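Local coordinates for protein cellulase (Xanthomonas axonopodis pv. citri, PDB 5HOS) that probably hydrolyses internal beta-1,4-glucosidic bonds of cellulose, as an endo-beta-1,4-glucanase of glycosyl hydrolase family 5, at residues A30-S35 and K66-V71; Y60-G65 and V318-Q323. One frame throughout, in Å; residues are numbered along the deposited sequence.

Interaction 1 of 2, residues A30-S35 and K66-V71; sequences AGVNLS and KHMNTV
Asn69 holds both backbone polar atoms of Ala30, which turn to the same neighbour: OD1 accepts from Ala30 N at 2.9 Å in an almost straight bond (174°), and the backbone Asn69 N donates to Ala30 O at 2.8 Å. With chi1 at 71°, CG of Asn69 sits between its own N and carbonyl carbon, folding the amide back to Ala30. Thr70 OG1 also donates to OD1, meeting it from the opposite face of the amide plane, while ND2 bonds Lys28 O; these bonds fix the rotation of the amide. The two segments are the first two parallel strands of the (beta/alpha)8 barrel, joined where the second strand begins beyond helix 57-65. Val32 N continues the pairing with Thr70 O at 3.1 Å. Gly31 CA makes a CA-H...O contact with Thr70 O at 3.0 Å, and that oxygen takes the place a CB would need, so glycine suits this position. Met68, just after the Schellman motif in which His67 (positive phi) ends the helix, lays its flexible, extended chain along Gly31 and crosses Val32 at about a right angle, SD 3.9 Å from Val32 CB. Branched Val71 and Leu34 cross likewise, Val71 CG1 3.7 Å from Leu34 CG.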
# COMPACT_ATOMS: atom_id res chain seq x y z
N ALA A 30 -6.32 -3.78 9.42
CA ALA A 30 -7.44 -3.78 8.48
C ALA A 30 -7.79 -2.34 8.18
O ALA A 30 -8.08 -1.57 9.10
CB ALA A 30 -8.64 -4.48 9.07
N GLY A 31 -7.78 -1.97 6.91
CA GLY A 31 -8.02 -0.59 6.60
C GLY A 31 -8.29 -0.26 5.16
O GLY A 31 -8.78 -1.10 4.39
N VAL A 32 -7.97 0.98 4.82
CA VAL A 32 -8.41 1.57 3.57
C VAL A 32 -7.35 2.54 3.04
O VAL A 32 -6.66 3.21 3.81
CB VAL A 32 -9.76 2.28 3.78
CG1 VAL A 32 -9.62 3.49 4.71
CG2 VAL A 32 -10.38 2.68 2.45
N ASN A 33 -7.23 2.58 1.72
CA ASN A 33 -6.42 3.59 1.05
C ASN A 33 -7.21 4.89 0.98
O ASN A 33 -8.34 4.90 0.50
CB ASN A 33 -6.06 3.16 -0.37
CG ASN A 33 -4.94 2.16 -0.40
OD1 ASN A 33 -3.77 2.54 -0.54
ND2 ASN A 33 -5.28 0.87 -0.30
N LEU A 34 -6.62 5.99 1.47
CA LEU A 34 -7.19 7.32 1.29
C LEU A 34 -6.42 8.00 0.18
O LEU A 34 -5.34 8.56 0.41
CB LEU A 34 -7.16 8.13 2.59
CG LEU A 34 -7.99 7.59 3.75
CD1 LEU A 34 -7.98 8.59 4.90
CD2 LEU A 34 -9.42 7.28 3.34
N SER A 35 -6.97 7.91 -1.02
CA SER A 35 -6.37 8.47 -2.22
C SER A 35 -6.65 9.96 -2.27
O SER A 35 -7.74 10.39 -1.92
CB SER A 35 -6.95 7.80 -3.47
OG SER A 35 -6.45 8.42 -4.63
N LYS A 66 -16.08 2.33 11.51
CA LYS A 66 -16.33 1.07 10.78
C LYS A 66 -15.34 -0.05 11.14
O LYS A 66 -15.25 -1.04 10.42
CB LYS A 66 -16.32 1.33 9.27
CG LYS A 66 -17.41 2.28 8.81
CD LYS A 66 -18.78 1.63 8.86
CE LYS A 66 -19.86 2.61 9.28
NZ LYS A 66 -21.16 1.90 9.40
N HIS A 67 -14.62 0.12 12.26
CA HIS A 67 -13.73 -0.89 12.84
C HIS A 67 -12.42 -1.12 12.08
O HIS A 67 -11.74 -2.12 12.31
CB HIS A 67 -14.47 -2.21 13.09
CG HIS A 67 -15.81 -2.02 13.69
ND1 HIS A 67 -15.99 -1.56 14.98
CD2 HIS A 67 -17.05 -2.17 13.18
CE1 HIS A 67 -17.28 -1.46 15.24
NE2 HIS A 67 -17.95 -1.83 14.16
N MET A 68 -12.05 -0.19 11.21
CA MET A 68 -10.74 -0.23 10.54
C MET A 68 -9.73 0.44 11.45
O MET A 68 -10.06 1.41 12.13
CB MET A 68 -10.79 0.49 9.20
CG MET A 68 -11.47 -0.34 8.15
SD MET A 68 -11.84 0.59 6.67
CE MET A 68 -12.51 -0.72 5.64
N ASN A 69 -8.51 -0.09 11.46
CA ASN A 69 -7.43 0.52 12.24
C ASN A 69 -6.27 1.05 11.41
O ASN A 69 -5.27 1.46 11.98
CB ASN A 69 -6.92 -0.46 13.31
CG ASN A 69 -6.14 -1.63 12.73
OD1 ASN A 69 -6.11 -1.83 11.52
ND2 ASN A 69 -5.51 -2.40 13.59
N THR A 70 -6.38 1.06 10.08
CA THR A 70 -5.26 1.42 9.21
C THR A 70 -5.71 2.29 8.04
O THR A 70 -6.74 2.04 7.44
CB THR A 70 -4.55 0.15 8.69
OG1 THR A 70 -4.12 -0.64 9.82
CG2 THR A 70 -3.34 0.48 7.83
N VAL A 71 -4.92 3.32 7.75
CA VAL A 71 -5.04 4.11 6.54
C VAL A 71 -3.75 3.93 5.76
O VAL A 71 -2.66 4.11 6.30
CB VAL A 71 -5.25 5.61 6.87
CG1 VAL A 71 -4.96 6.51 5.67
CG2 VAL A 71 -6.67 5.82 7.38

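Interaction 2 of 2, residues Y60-G65 and V318-Q323; sequences YAYFAG and VQPDAQ
Helix 57-65, the first of the barrel, is met here by the loop that runs from the last barrel strand to the C-terminal helix 330-341, and the centre of the contact is a proline laid on a tyrosine ring. Pro320 CG stands 3.6 Å from the centroid of the Tyr62 ring and 9° off its normal, a CH-pi contact squarely over the face; Pro320 CD reaches Tyr62 CE2, also at 3.6 Å. The compact, puckered pyrrolidine, with C-H bonds slightly polarised by its nitrogen, suits the electron-rich phenol face. The tyrosine is turned out to the loop by a chi1 of 171°, which sets CG anti to the backbone N. Its hydroxyl reaches past the proline to a water that donates to Tyr62 OH at 2.7 Å and to Val318 O at 2.8 Å, and is hydrogen-bonded to Asp326 OD1. In this (beta/alpha)8 barrel the neighbouring Phe63 instead faces the sheet. The Phe63 ring offers its edge to the loop: CZ lies 3.8 Å from Val318 O, near the ring plane, and CE1 is 4.3 Å from Val318 CG2. Gln319, bent at chi2, brings OE1 to the same edge, 4.2 Å from Phe63 CE2, with ring and amide planes 48° apart; that oxygen accepts from Gly307 N.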
# COMPACT_ATOMS: atom_id res chain seq x y z
N TYR A 60 -10.78 9.93 9.05
CA TYR A 60 -10.18 8.88 9.88
C TYR A 60 -11.22 8.36 10.88
O TYR A 60 -11.40 7.16 11.02
CB TYR A 60 -8.93 9.38 10.59
CG TYR A 60 -7.86 9.89 9.65
CD1 TYR A 60 -7.86 11.22 9.21
CD2 TYR A 60 -6.83 9.06 9.20
CE1 TYR A 60 -6.89 11.69 8.35
CE2 TYR A 60 -5.86 9.53 8.34
CZ TYR A 60 -5.89 10.84 7.91
OH TYR A 60 -4.92 11.33 7.05
N ALA A 61 -11.90 9.28 11.56
CA ALA A 61 -12.95 8.90 12.52
C ALA A 61 -14.03 8.02 11.87
O ALA A 61 -14.45 7.04 12.47
CB ALA A 61 -13.57 10.14 13.15
N TYR A 62 -14.45 8.34 10.64
CA TYR A 62 -15.43 7.52 9.94
C TYR A 62 -14.96 6.06 9.79
O TYR A 62 -15.69 5.13 10.14
CB TYR A 62 -15.77 8.09 8.55
CG TYR A 62 -16.62 7.13 7.75
CD1 TYR A 62 -17.97 6.93 8.07
CD2 TYR A 62 -16.07 6.36 6.72
CE1 TYR A 62 -18.75 6.02 7.36
CE2 TYR A 62 -16.85 5.46 6.00
CZ TYR A 62 -18.18 5.29 6.33
OH TYR A 62 -18.94 4.39 5.61
N PHE A 63 -13.75 5.87 9.27
CA PHE A 63 -13.27 4.52 9.02
C PHE A 63 -12.96 3.77 10.31
O PHE A 63 -13.20 2.57 10.39
CB PHE A 63 -12.11 4.52 8.01
CG PHE A 63 -12.57 4.84 6.62
CD1 PHE A 63 -13.36 3.92 5.92
CD2 PHE A 63 -12.29 6.06 6.03
CE1 PHE A 63 -13.83 4.21 4.64
CE2 PHE A 63 -12.76 6.35 4.75
CZ PHE A 63 -13.53 5.43 4.06
N ALA A 64 -12.50 4.48 11.33
CA ALA A 64 -12.35 3.89 12.67
C ALA A 64 -13.70 3.43 13.23
O ALA A 64 -13.79 2.35 13.82
CB ALA A 64 -11.70 4.88 13.64
N GLY A 65 -14.75 4.23 13.00
CA GLY A 65 -16.11 3.85 13.41
C GLY A 65 -16.60 2.59 12.71
O GLY A 65 -17.43 1.86 13.25
N VAL A 318 -15.30 3.58 -1.47
CA VAL A 318 -16.04 3.36 -0.21
C VAL A 318 -16.10 4.63 0.64
O VAL A 318 -16.42 4.57 1.83
CB VAL A 318 -15.53 2.14 0.59
CG1 VAL A 318 -15.86 0.85 -0.16
CG2 VAL A 318 -14.04 2.22 0.89
N GLN A 319 -15.81 5.78 0.04
CA GLN A 319 -16.06 7.08 0.67
C GLN A 319 -17.57 7.20 0.88
O GLN A 319 -18.33 6.96 -0.06
CB GLN A 319 -15.60 8.22 -0.25
CG GLN A 319 -15.64 9.61 0.38
CD GLN A 319 -14.52 9.85 1.37
OE1 GLN A 319 -13.71 8.96 1.64
NE2 GLN A 319 -14.46 11.05 1.91
N PRO A 320 -18.00 7.58 2.11
CA PRO A 320 -19.45 7.79 2.30
C PRO A 320 -19.99 8.87 1.37
O PRO A 320 -19.25 9.77 0.95
CB PRO A 320 -19.58 8.18 3.78
CG PRO A 320 -18.21 8.38 4.30
CD PRO A 320 -17.22 7.79 3.34
N ASP A 321 -21.27 8.77 1.02
CA ASP A 321 -21.91 9.73 0.11
C ASP A 321 -22.18 11.08 0.80
O ASP A 321 -21.86 11.26 1.98
CB ASP A 321 -23.18 9.13 -0.54
CG ASP A 321 -24.33 8.90 0.45
OD1 ASP A 321 -24.35 9.46 1.56
OD2 ASP A 321 -25.25 8.13 0.09
N ALA A 322 -22.78 12.02 0.07
CA ALA A 322 -23.09 13.37 0.61
C ALA A 322 -23.97 13.39 1.87
O ALA A 322 -23.93 14.36 2.62
CB ALA A 322 -23.73 14.23 -0.48
N GLN A 323 -24.73 12.32 2.11
CA GLN A 323 -25.58 12.18 3.30
C GLN A 323 -24.88 11.44 4.45
O GLN A 323 -25.48 11.22 5.50
CB GLN A 323 -26.85 11.37 3.00
CG GLN A 323 -27.38 11.39 1.58
CD GLN A 323 -28.26 12.57 1.31
OE1 GLN A 323 -29.44 12.55 1.65
NE2 GLN A 323 -27.71 13.60 0.68
O HOH W 1 -18.60 3.34 3.13

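Helix 57-65 joins the two contacts. It lies between the strands paired in interaction 1 as the helix of their beta-alpha-beta unit, and in interaction 2 it receives the loop from the other end of the barrel sequence. Interaction 1 is buried: backbone and Asn69 hydrogen bonds join the strands, with Met68, Val71, Val32 and Leu34 adding apolar contacts. Interaction 2 lies farther out and is partly buried: its segments meet through aromatic and proline surfaces and one bridging water. Phe63 is common to both contacts, its CG 3.8 Å from Val32 CG1 and its CE2 3.7 Å from Leu34 CD2, while Tyr60 CD2 packs against Val71 CG2.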